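Local coordinates for protein N2152 (Neocallimastix frontalis, PDB 5U22) that probably hydrolyses rare arabinosyl-containing glycans, as a polyspecific family 39 glycoside hydrolase from a rumen anaerobic fungus, at residues A[86-91]-A[137-142]; A[105-108]-A[113-116]; A[246-249]-A[254-257]; A[142-147]-A[161-166]. One frame throughout, in Å; residues are numbered along the deposited sequence.

Contact 1: A[86-91]-A[137-142]; sequences KVAQRL and TNFYGN
Asn138 and Ala88 make the polar part of this contact. The side-chain ND2 of Asn138 donates to the backbone O of Ala88 at 2.9 Å, with an N-H...O angle of 171°. The acceptor lies almost in the plane of the amide, whereas the donor approaches Ala88 O tilted by 25° from the carbonyl plane. Asn138 CG stands between the backbone N and the carbonyl carbon (chi1 57°), which carries the amide out of the chain toward the helix. A water lies between Asn138 ND2, from which it accepts at 3.1 Å, and Leu91 O, 2.8 Å from it. One N-H thus meets a helix carbonyl and the other a water that also lies near Leu91 O, a task suited to the two hydrogens of a primary amide. Leu91 CB makes a loose approach to the same nitrogen, 4.0 Å from Asn138 ND2. The other end of the amide fares worse: Asn138 OD1 is buried against Ala88 CB, 3.5 Å away, and has no polar partner in the model.

In the TIM barrel, helix 84-91 belongs to the outer layer, and Asn138 comes just before strand 139-143 of the inner one. Strand 98-102 is the neighbour of both: its Val99 touches Leu91 and pairs through the backbone with Asn138 and Tyr140.

The apolar part centres on Ala88, whose methyl is small enough to let the helix come close. Ala88 CB meets Phe139 CE1 at 3.5 Å, approaching the ring obliquely. The side chain of Leu91 also touches Tyr55 of helix 55-58.

Contact 2: A[105-108]-A[113-116]; sequences DILP and RWPG
Leu107 and Pro115 reach directly toward each other. Both methyls of Leu107 face the proline: CD2 lies 3.7 Å from Pro115 CD and equally close to Pro115 CG, and CD1 also approaches Pro115 CD. CD1 continues to the indole of Trp114, where it comes within 4.2 Å of CE3 at an oblique angle. A branched leucine can serve both neighbours at once, and it also touches Trp120 of helix 117-134.

Pro108 and Arg113 are turned quite differently, their side chains crossing at about a right angle. The arginine is bent at chi3 (-76°), which folds its guanidinium back across the proline, so that Arg113 NH2 sits 3.8 Å from Pro108 CB and the same from CG. Pro108 O lies over the face of this group, 4.3 Å above its plane. The oxygen's hydrogen bond goes to the backbone instead: Arg113 N donates to Pro108 O at 2.8 Å.

This bond closes the neck of a loop that follows strand 98-102 of the barrel and leads into helix 117-134, for which Gly116 is the N-cap. With one backbone bond, a small apolar patch and an arginine whose guanidinium has a carbonyl oxygen only loosely over it, cohesion here depends mostly on shape and chain geometry; the partial negative charge of this oxygen may weakly favour the guanidinium beneath it.

Contact 3: A[246-249]-A[254-257]; sequences EYCD and LEGQ
Cys248 SG rests against the backbone of Glu255, 3.6 Å from its CA and 3.7 Å from its CB. With chi1 at -171°, the sulfur swings away from the backbone N of its own residue and reaches the opposing chain; a small, weakly polar thiol fits this close approach to main-chain atoms. Beside it, Asp249 and Leu254 run side by side and point the same way. Asp249 CB is 3.8 Å from Leu254 CB. Asp249 OD2 lies 3.7 Å from Leu254 CD1, and this methyl sits over a face of the carboxylate in van der Waals contact. A water ties the backbones together, accepting from Asp249 N at 3.1 Å and donating to Leu254 O at 2.9 Å.

Leu254 to Gln257 form a type II beta turn, closed by Gln257 N to Leu254 O; Gly256 takes the positive phi of its third position. The turn stands in the connection from barrel strand 242-247 to helix 258-270, whose N-cap is Gln257, its OE1 receiving Ser260 N.

Further out, polar partners fix the acidic ends. Asp249 forms a salt bridge with Arg263 through OD1 and accepts from Asn251 N through OD2. The carboxylate of Glu255 is bonded to Ser291, Thr279 and the backbone N of Trp281. Glu246, at the C-terminal end of strand 242-247, is paired with Arg68 and bonds a buffer molecule, a position consistent with the nucleophile of clan GH-A hydrolases.

Contact 4: A[142-147]-A[161-166]; sequences NEIWNE and NQMWKQ
Ile144 lies across Trp164 at about a right angle, and its atoms meet the helix in turn. CB is 3.6 Å from Trp164 CZ3, at the rim of the indole. There the side chain forks. CG2, which is anti to the backbone N, heads for Met163 and packs 3.7 Å from its SD. CG1 passes along Trp164 CZ3 and delivers the terminal methyl CD1 over the ring: it sits 3.7 Å from the centroid of the six-membered ring and only 12° off the normal, a CH-pi contact. Beta-branching suits isoleucine to filling both directions.

Met163, bent at chi2 and chi3, turns its CE methyl obliquely to the Trp145 indole, 4.0 Å from CD2; the sulfur joins in, a Met-aromatic contact. Both indole nitrogens are satisfied, Trp145 NE1 by Thr151 OG1 and Trp164 NE1 by Cys205 O. Just past the strand, Asn146 and Glu147 both bond bound buffer, consistent with the Asn-Glu acid/base motif of clan GH-A.

Ile144 follows directly on strand 139-143 of the TIM barrel and is pressed into helix 160-174, where Thr167, Tyr168 and Leu171 also touch it, so the contact seats this outer helix against the end of the strand that precedes it.

From the N terminus, the chain first leaves helix 84-91 and returns to it at strand 139-143, where contact 1 closes a long loop. Contact 2 nests inside that loop, pinching the connection between strand 98-102 and helix 117-134. Contact 4 opens at Asn142, which it shares with contact 1, and ties the other end of the same strand to helix 160-174. Contact 3 comes last, in series, closing the short loop between strand 242-247 and helix 258-270. Contacts 2 and 4 meet through Leu107 and Trp145, and through Trp114 and Met163. Contacts 3 and 4 approach at Glu246 and Glu147, both bonded to bound buffer, consistent with the paired acids of a retaining glycosidase.

Contact 1: A[86-91]-A[137-142]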
loop_
_atom_site.group_PDB
_atom_site.type_symbol
_atom_site.label_atom_id
_atom_site.label_comp_id
_atom_site.label_asym_id
_atom_site.label_seq_id
_atom_site.Cartn_x
_atom_site.Cartn_y
_atom_site.Cartn_z
ATOM N N LYS A 86 -3.533 15.251 -13.900
ATOM C CA LYS A 86 -2.359 14.921 -14.699
ATOM C C LYS A 86 -1.814 13.544 -14.344
ATOM O O LYS A 86 -1.357 12.806 -15.224
ATOM C CB LYS A 86 -1.263 15.978 -14.521
ATOM C CG LYS A 86 -1.623 17.392 -14.998
ATOM C CD LYS A 86 -2.508 17.383 -16.254
ATOM C CE LYS A 86 -1.748 17.025 -17.526
ATOM N NZ LYS A 86 -2.585 16.202 -18.461
ATOM N N VAL A 87 -1.840 13.179 -13.061
ATOM C CA VAL A 87 -1.315 11.873 -12.666
ATOM C C VAL A 87 -2.211 10.764 -13.199
ATOM O O VAL A 87 -1.729 9.749 -13.727
ATOM C CB VAL A 87 -1.164 11.804 -11.136
ATOM C CG1 VAL A 87 -0.848 10.379 -10.686
ATOM C CG2 VAL A 87 -0.075 12.758 -10.677
ATOM N N ALA A 88 -3.536 10.945 -13.079
ATOM C CA ALA A 88 -4.476 9.973 -13.627
ATOM C C ALA A 88 -4.274 9.790 -15.126
ATOM O O ALA A 88 -4.406 8.673 -15.642
ATOM C CB ALA A 88 -5.913 10.403 -13.327
ATOM N N GLN A 89 -3.931 10.862 -15.846
ATOM C CA GLN A 89 -3.671 10.691 -17.275
ATOM C C GLN A 89 -2.427 9.844 -17.516
ATOM O O GLN A 89 -2.420 8.983 -18.404
ATOM C CB GLN A 89 -3.534 12.044 -17.969
ATOM C CG GLN A 89 -3.255 11.931 -19.469
ATOM C CD GLN A 89 -4.358 11.215 -20.260
ATOM O OE1 GLN A 89 -5.544 11.530 -20.131
ATOM N NE2 GLN A 89 -3.960 10.256 -21.096
ATOM N N ARG A 90 -1.360 10.074 -16.747
ATOM C CA ARG A 90 -0.184 9.223 -16.891
ATOM C C ARG A 90 -0.535 7.766 -16.628
ATOM O O ARG A 90 -0.067 6.870 -17.339
ATOM C CB ARG A 90 0.936 9.672 -15.947
ATOM C CG ARG A 90 1.370 11.121 -16.129
ATOM C CD ARG A 90 2.728 11.371 -15.475
ATOM N NE ARG A 90 3.797 10.738 -16.244
ATOM C CZ ARG A 90 5.065 10.654 -15.848
ATOM N NH1 ARG A 90 5.440 11.158 -14.675
ATOM N NH2 ARG A 90 5.960 10.062 -16.628
ATOM N N LEU A 91 -1.380 7.514 -15.624
ATOM C CA LEU A 91 -1.676 6.150 -15.198
ATOM C C LEU A 91 -2.516 5.373 -16.202
ATOM O O LEU A 91 -2.617 4.146 -16.075
ATOM C CB LEU A 91 -2.384 6.170 -13.838
ATOM C CG LEU A 91 -1.456 6.475 -12.659
ATOM C CD1 LEU A 91 -2.259 6.743 -11.383
ATOM C CD2 LEU A 91 -0.470 5.322 -12.445
ATOM N N THR A 137 -11.907 8.102 -15.683
ATOM C CA THR A 137 -12.625 7.363 -14.653
ATOM C C THR A 137 -11.695 6.426 -13.885
ATOM O O THR A 137 -12.170 5.505 -13.223
ATOM C CB THR A 137 -13.791 6.571 -15.254
ATOM O OG1 THR A 137 -13.318 5.794 -16.365
ATOM C CG2 THR A 137 -14.902 7.512 -15.721
ATOM N N ASN A 138 -10.376 6.631 -13.960
ATOM C CA ASN A 138 -9.458 5.807 -13.181
ATOM C C ASN A 138 -9.102 6.436 -11.838
ATOM O O ASN A 138 -8.019 6.175 -11.297
ATOM C CB ASN A 138 -8.197 5.483 -13.987
ATOM C CG ASN A 138 -7.454 6.716 -14.470
ATOM O OD1 ASN A 138 -8.000 7.816 -14.511
ATOM N ND2 ASN A 138 -6.189 6.530 -14.851
ATOM N N PHE A 139 -9.988 7.254 -11.282
ATOM C CA PHE A 139 -9.814 7.686 -9.909
ATOM C C PHE A 139 -10.367 6.629 -8.964
ATOM O O PHE A 139 -11.344 5.938 -9.269
ATOM C CB PHE A 139 -10.510 9.025 -9.664
ATOM C CG PHE A 139 -10.107 10.092 -10.629
ATOM C CD1 PHE A 139 -8.899 10.755 -10.488
ATOM C CD2 PHE A 139 -10.942 10.432 -11.690
ATOM C CE1 PHE A 139 -8.532 11.758 -11.380
ATOM C CE2 PHE A 139 -10.576 11.412 -12.591
ATOM C CZ PHE A 139 -9.367 12.081 -12.434
ATOM N N TYR A 140 -9.702 6.494 -7.822
ATOM C CA TYR A 140 -10.093 5.551 -6.783
ATOM C C TYR A 140 -11.237 6.089 -5.938
ATOM O O TYR A 140 -12.086 5.316 -5.472
ATOM C CB TYR A 140 -8.878 5.278 -5.906
ATOM C CG TYR A 140 -8.971 4.157 -4.897
ATOM C CD1 TYR A 140 -9.259 2.852 -5.283
ATOM C CD2 TYR A 140 -8.701 4.399 -3.553
ATOM C CE1 TYR A 140 -9.289 1.821 -4.339
ATOM C CE2 TYR A 140 -8.728 3.383 -2.619
ATOM C CZ TYR A 140 -9.028 2.105 -3.011
ATOM O OH TYR A 140 -9.034 1.107 -2.060
ATOM N N GLY A 141 -11.255 7.393 -5.720
ATOM C CA GLY A 141 -12.310 8.021 -4.949
ATOM C C GLY A 141 -11.898 9.421 -4.564
ATOM O O GLY A 141 -10.760 9.845 -4.789
ATOM N N ASN A 142 -12.863 10.146 -4.003
ATOM C CA ASN A 142 -12.636 11.466 -3.417
ATOM C C ASN A 142 -12.360 11.314 -1.925
ATOM O O ASN A 142 -13.241 10.898 -1.167
ATOM C CB ASN A 142 -13.852 12.378 -3.605
ATOM C CG ASN A 142 -14.129 12.717 -5.057
ATOM O OD1 ASN A 142 -15.279 12.681 -5.515
ATOM N ND2 ASN A 142 -13.087 13.055 -5.783
HETATM O O HOH W 1 -5.267 3.616 -15.355
#

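Contact 2: A[105-108]-A[113-116]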
loop_
_atom_site.group_PDB
_atom_site.type_symbol
_atom_site.label_atom_id
_atom_site.label_comp_id
_atom_site.label_asym_id
_atom_site.label_seq_id
_atom_site.Cartn_x
_atom_site.Cartn_y
_atom_site.Cartn_z
ATOM N N ASP A 105 -5.320 18.625 0.071
ATOM C CA ASP A 105 -4.150 19.363 -0.395
ATOM C C ASP A 105 -4.506 20.503 -1.345
ATOM O O ASP A 105 -3.603 21.183 -1.848
ATOM C CB ASP A 105 -3.144 18.401 -1.024
ATOM C CG ASP A 105 -2.292 17.712 0.023
ATOM O OD1 ASP A 105 -2.716 17.702 1.199
ATOM O OD2 ASP A 105 -1.185 17.225 -0.302
ATOM N N ILE A 106 -5.795 20.737 -1.592
ATOM C CA ILE A 106 -6.229 22.035 -2.104
ATOM C C ILE A 106 -5.667 23.156 -1.244
ATOM O O ILE A 106 -5.359 24.250 -1.745
ATOM C CB ILE A 106 -7.772 22.100 -2.157
ATOM C CG1 ILE A 106 -8.318 21.244 -3.301
ATOM C CG2 ILE A 106 -8.266 23.562 -2.276
ATOM C CD1 ILE A 106 -9.819 21.180 -3.317
ATOM N N LEU A 107 -5.514 22.912 0.038
ATOM C CA LEU A 107 -5.191 23.919 1.047
ATOM C C LEU A 107 -3.704 23.936 1.375
ATOM O O LEU A 107 -3.070 22.876 1.439
ATOM C CB LEU A 107 -5.972 23.657 2.334
ATOM C CG LEU A 107 -7.490 23.633 2.165
ATOM C CD1 LEU A 107 -8.137 23.313 3.512
ATOM C CD2 LEU A 107 -7.997 24.961 1.596
ATOM N N PRO A 108 -3.159 25.126 1.627
ATOM C CA PRO A 108 -1.750 25.248 2.004
ATOM C C PRO A 108 -1.557 25.128 3.509
ATOM O O PRO A 108 -2.486 25.290 4.299
ATOM C CB PRO A 108 -1.415 26.671 1.539
ATOM C CG PRO A 108 -2.685 27.425 1.903
ATOM C CD PRO A 108 -3.830 26.442 1.618
ATOM N N ARG A 113 -4.378 25.235 6.354
ATOM C CA ARG A 113 -4.942 26.528 6.722
ATOM C C ARG A 113 -6.375 26.573 6.216
ATOM O O ARG A 113 -6.622 26.806 5.031
ATOM C CB ARG A 113 -4.087 27.658 6.162
ATOM C CG ARG A 113 -2.783 27.810 6.921
ATOM C CD ARG A 113 -2.238 29.210 6.769
ATOM N NE ARG A 113 -1.644 29.384 5.453
ATOM C CZ ARG A 113 -0.420 28.979 5.148
ATOM N NH1 ARG A 113 0.321 28.373 6.065
ATOM N NH2 ARG A 113 0.058 29.170 3.926
ATOM N N TRP A 114 -7.319 26.325 7.121
ATOM C CA TRP A 114 -8.729 26.278 6.760
ATOM C C TRP A 114 -9.203 27.661 6.329
ATOM O O TRP A 114 -9.008 28.634 7.070
ATOM C CB TRP A 114 -9.539 25.790 7.952
ATOM C CG TRP A 114 -11.021 25.750 7.767
ATOM C CD1 TRP A 114 -11.942 26.589 8.331
ATOM C CD2 TRP A 114 -11.763 24.811 6.979
ATOM N NE1 TRP A 114 -13.216 26.219 7.948
ATOM C CE2 TRP A 114 -13.131 25.136 7.113
ATOM C CE3 TRP A 114 -11.406 23.727 6.173
ATOM C CZ2 TRP A 114 -14.136 24.415 6.474
ATOM C CZ3 TRP A 114 -12.408 23.011 5.541
ATOM C CH2 TRP A 114 -13.755 23.359 5.692
ATOM N N PRO A 115 -9.811 27.794 5.150
ATOM C CA PRO A 115 -10.249 29.113 4.663
ATOM C C PRO A 115 -11.724 29.410 4.898
ATOM O O PRO A 115 -12.216 30.410 4.360
ATOM C CB PRO A 115 -9.967 28.996 3.162
ATOM C CG PRO A 115 -10.352 27.563 2.860
ATOM C CD PRO A 115 -9.984 26.756 4.115
ATOM N N GLY A 116 -12.418 28.583 5.656
ATOM C CA GLY A 116 -13.854 28.716 5.763
ATOM C C GLY A 116 -14.569 27.757 4.830
ATOM O O GLY A 116 -14.072 27.402 3.757
#

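Contact 3: A[246-249]-A[254-257]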
loop_
_atom_site.group_PDB
_atom_site.type_symbol
_atom_site.label_atom_id
_atom_site.label_comp_id
_atom_site.label_asym_id
_atom_site.label_seq_id
_atom_site.Cartn_x
_atom_site.Cartn_y
_atom_site.Cartn_z
ATOM N N GLU A 246 -1.202 5.709 3.549
ATOM C CA GLU A 246 0.197 6.019 3.850
ATOM C C GLU A 246 0.717 4.930 4.770
ATOM O O GLU A 246 0.101 4.670 5.806
ATOM C CB GLU A 246 0.362 7.386 4.530
ATOM C CG GLU A 246 -0.064 8.584 3.647
ATOM C CD GLU A 246 0.248 9.910 4.301
ATOM O OE1 GLU A 246 1.238 9.952 5.054
ATOM O OE2 GLU A 246 -0.494 10.894 4.073
ATOM N N TYR A 247 1.838 4.296 4.414
ATOM C CA TYR A 247 2.431 3.317 5.323
ATOM C C TYR A 247 3.950 3.357 5.269
ATOM O O TYR A 247 4.540 3.533 4.201
ATOM C CB TYR A 247 1.949 1.879 5.038
ATOM C CG TYR A 247 2.383 1.217 3.734
ATOM C CD1 TYR A 247 1.538 1.198 2.626
ATOM C CD2 TYR A 247 3.592 0.533 3.642
ATOM C CE1 TYR A 247 1.911 0.565 1.447
ATOM C CE2 TYR A 247 3.976 -0.092 2.471
ATOM C CZ TYR A 247 3.135 -0.083 1.383
ATOM O OH TYR A 247 3.513 -0.716 0.224
ATOM N N CYS A 248 4.573 3.155 6.429
ATOM C CA CYS A 248 6.028 3.191 6.556
ATOM C C CYS A 248 6.399 2.670 7.931
ATOM O O CYS A 248 5.622 2.800 8.877
ATOM C CB CYS A 248 6.559 4.620 6.383
ATOM S SG CYS A 248 8.359 4.793 6.252
ATOM N N ASP A 249 7.584 2.071 8.026
ATOM C CA ASP A 249 8.173 1.792 9.327
ATOM C C ASP A 249 8.242 3.073 10.152
ATOM O O ASP A 249 8.301 4.179 9.607
ATOM C CB ASP A 249 9.584 1.216 9.152
ATOM C CG ASP A 249 10.176 0.752 10.460
ATOM O OD1 ASP A 249 9.819 -0.359 10.894
ATOM O OD2 ASP A 249 10.963 1.503 11.074
ATOM N N LEU A 254 13.386 4.096 6.456
ATOM C CA LEU A 254 13.090 2.778 5.908
ATOM C C LEU A 254 11.964 2.810 4.878
ATOM O O LEU A 254 11.538 1.745 4.408
ATOM C CB LEU A 254 12.733 1.804 7.037
ATOM C CG LEU A 254 13.771 1.566 8.146
ATOM C CD1 LEU A 254 13.608 0.181 8.772
ATOM C CD2 LEU A 254 15.207 1.788 7.680
ATOM N N GLU A 255 11.470 3.997 4.531
ATOM C CA GLU A 255 10.510 4.120 3.443
ATOM C C GLU A 255 11.085 3.475 2.190
ATOM O O GLU A 255 12.231 3.735 1.813
ATOM C CB GLU A 255 10.196 5.604 3.190
ATOM C CG GLU A 255 9.013 5.869 2.270
ATOM C CD GLU A 255 8.815 7.349 2.009
ATOM O OE1 GLU A 255 9.356 7.855 0.992
ATOM O OE2 GLU A 255 8.158 8.010 2.847
ATOM N N GLY A 256 10.308 2.591 1.571
ATOM C CA GLY A 256 10.824 1.910 0.398
ATOM C C GLY A 256 11.901 0.871 0.639
ATOM O O GLY A 256 12.465 0.358 -0.332
ATOM N N GLN A 257 12.214 0.531 1.883
ATOM C CA GLN A 257 13.224 -0.504 2.115
ATOM C C GLN A 257 12.623 -1.885 1.884
ATOM O O GLN A 257 11.531 -2.169 2.393
ATOM C CB GLN A 257 13.775 -0.417 3.544
ATOM C CG GLN A 257 14.861 -1.460 3.857
ATOM C CD GLN A 257 14.999 -1.722 5.340
ATOM O OE1 GLN A 257 14.096 -2.284 5.961
ATOM N NE2 GLN A 257 16.131 -1.311 5.925
HETATM O O HOH W 2 8.895 1.031 5.458
#

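Contact 4: A[142-147]-A[161-166]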
loop_
_atom_site.group_PDB
_atom_site.type_symbol
_atom_site.label_atom_id
_atom_site.label_comp_id
_atom_site.label_asym_id
_atom_site.label_seq_id
_atom_site.Cartn_x
_atom_site.Cartn_y
_atom_site.Cartn_z
ATOM N N ASN A 142 -12.863 10.146 -4.003
ATOM C CA ASN A 142 -12.636 11.466 -3.417
ATOM C C ASN A 142 -12.360 11.314 -1.925
ATOM O O ASN A 142 -13.241 10.898 -1.167
ATOM C CB ASN A 142 -13.852 12.378 -3.605
ATOM C CG ASN A 142 -14.129 12.717 -5.057
ATOM O OD1 ASN A 142 -15.279 12.681 -5.515
ATOM N ND2 ASN A 142 -13.087 13.055 -5.783
ATOM N N GLU A 143 -11.159 11.685 -1.500
ATOM C CA GLU A 143 -10.761 11.600 -0.101
ATOM C C GLU A 143 -10.954 12.970 0.537
ATOM O O GLU A 143 -10.345 13.950 0.101
ATOM C CB GLU A 143 -9.311 11.130 0.004
ATOM C CG GLU A 143 -8.829 10.881 1.420
ATOM C CD GLU A 143 -7.356 10.508 1.474
ATOM O OE1 GLU A 143 -6.653 10.655 0.443
ATOM O OE2 GLU A 143 -6.904 10.070 2.552
ATOM N N ILE A 144 -11.808 13.037 1.561
ATOM C CA ILE A 144 -12.303 14.323 2.046
ATOM C C ILE A 144 -11.215 15.104 2.780
ATOM O O ILE A 144 -11.120 16.332 2.638
ATOM C CB ILE A 144 -13.559 14.106 2.920
ATOM C CG1 ILE A 144 -14.760 13.792 2.026
ATOM C CG2 ILE A 144 -13.846 15.335 3.817
ATOM C CD1 ILE A 144 -16.077 13.564 2.778
ATOM N N TRP A 145 -10.375 14.424 3.558
ATOM C CA TRP A 145 -9.407 15.120 4.397
ATOM C C TRP A 145 -8.151 14.266 4.525
ATOM O O TRP A 145 -7.993 13.251 3.841
ATOM C CB TRP A 145 -10.023 15.445 5.762
ATOM C CG TRP A 145 -9.312 16.561 6.491
ATOM C CD1 TRP A 145 -8.582 16.460 7.648
ATOM C CD2 TRP A 145 -9.262 17.935 6.103
ATOM N NE1 TRP A 145 -8.082 17.694 8.005
ATOM C CE2 TRP A 145 -8.499 18.620 7.080
ATOM C CE3 TRP A 145 -9.799 18.663 5.036
ATOM C CZ2 TRP A 145 -8.248 19.990 7.007
ATOM C CZ3 TRP A 145 -9.560 20.036 4.970
ATOM C CH2 TRP A 145 -8.789 20.684 5.955
ATOM N N ASN A 146 -7.246 14.685 5.412
ATOM C CA ASN A 146 -5.984 13.976 5.628
ATOM C C ASN A 146 -5.570 14.216 7.066
ATOM O O ASN A 146 -5.357 15.369 7.457
ATOM C CB ASN A 146 -4.892 14.467 4.670
ATOM C CG ASN A 146 -3.558 13.742 4.861
ATOM O OD1 ASN A 146 -3.516 12.535 5.090
ATOM N ND2 ASN A 146 -2.458 14.487 4.745
ATOM N N GLU A 147 -5.466 13.138 7.838
ATOM C CA GLU A 147 -4.998 13.184 9.220
ATOM C C GLU A 147 -5.719 14.256 10.048
ATOM O O GLU A 147 -5.073 15.158 10.598
ATOM C CB GLU A 147 -3.490 13.376 9.268
ATOM C CG GLU A 147 -2.777 12.269 8.480
ATOM C CD GLU A 147 -1.306 12.114 8.808
ATOM O OE1 GLU A 147 -0.669 13.097 9.264
ATOM O OE2 GLU A 147 -0.783 10.989 8.604
ATOM N N ASN A 161 -16.094 16.136 12.416
ATOM C CA ASN A 161 -17.303 15.409 12.036
ATOM C C ASN A 161 -18.252 16.302 11.243
ATOM O O ASN A 161 -18.906 15.834 10.303
ATOM C CB ASN A 161 -18.020 14.840 13.269
ATOM C CG ASN A 161 -17.271 13.672 13.918
ATOM O OD1 ASN A 161 -16.327 13.118 13.352
ATOM N ND2 ASN A 161 -17.704 13.292 15.116
ATOM N N GLN A 162 -18.353 17.585 11.616
ATOM C CA GLN A 162 -19.233 18.506 10.890
ATOM C C GLN A 162 -18.715 18.741 9.475
ATOM O O GLN A 162 -19.469 18.659 8.499
ATOM C CB GLN A 162 -19.370 19.846 11.643
ATOM C CG GLN A 162 -20.169 19.836 12.986
ATOM C CD GLN A 162 -20.447 21.250 13.605
ATOM O OE1 GLN A 162 -19.621 21.840 14.317
ATOM N NE2 GLN A 162 -21.644 21.758 13.363
ATOM N N MET A 163 -17.420 19.029 9.338
ATOM C CA MET A 163 -16.853 19.219 8.006
ATOM C C MET A 163 -16.992 17.950 7.170
ATOM O O MET A 163 -17.293 18.016 5.968
ATOM C CB MET A 163 -15.390 19.649 8.118
ATOM C CG MET A 163 -14.707 19.894 6.770
ATOM S SD MET A 163 -14.077 18.368 5.986
ATOM C CE MET A 163 -13.046 17.698 7.255
ATOM N N TRP A 164 -16.784 16.785 7.792
ATOM C CA TRP A 164 -16.946 15.518 7.087
ATOM C C TRP A 164 -18.359 15.371 6.553
ATOM O O TRP A 164 -18.568 15.115 5.361
ATOM C CB TRP A 164 -16.616 14.334 8.004
ATOM C CG TRP A 164 -16.947 13.005 7.340
ATOM C CD1 TRP A 164 -18.123 12.318 7.404
ATOM C CD2 TRP A 164 -16.078 12.236 6.489
ATOM N NE1 TRP A 164 -18.043 11.165 6.646
ATOM C CE2 TRP A 164 -16.797 11.092 6.080
ATOM C CE3 TRP A 164 -14.755 12.400 6.049
ATOM C CZ2 TRP A 164 -16.240 10.113 5.238
ATOM C CZ3 TRP A 164 -14.206 11.427 5.208
ATOM C CH2 TRP A 164 -14.946 10.303 4.819
ATOM N N LYS A 165 -19.345 15.483 7.445
ATOM C CA LYS A 165 -20.741 15.348 7.044
ATOM C C LYS A 165 -21.095 16.321 5.927
ATOM O O LYS A 165 -21.718 15.944 4.929
ATOM C CB LYS A 165 -21.635 15.580 8.261
ATOM C CG LYS A 165 -23.118 15.735 7.942
ATOM C CD LYS A 165 -23.701 14.491 7.296
ATOM C CE LYS A 165 -25.227 14.590 7.191
ATOM N NZ LYS A 165 -25.782 13.493 6.363
ATOM N N GLN A 166 -20.704 17.586 6.077
ATOM C CA GLN A 166 -21.104 18.588 5.097
ATOM C C GLN A 166 -20.418 18.360 3.761
ATOM O O GLN A 166 -21.030 18.542 2.702
ATOM C CB GLN A 166 -20.811 19.991 5.637
ATOM C CG GLN A 166 -21.736 20.406 6.797
ATOM C CD GLN A 166 -21.252 21.652 7.533
ATOM O OE1 GLN A 166 -20.724 22.584 6.921
ATOM N NE2 GLN A 166 -21.427 21.669 8.854
#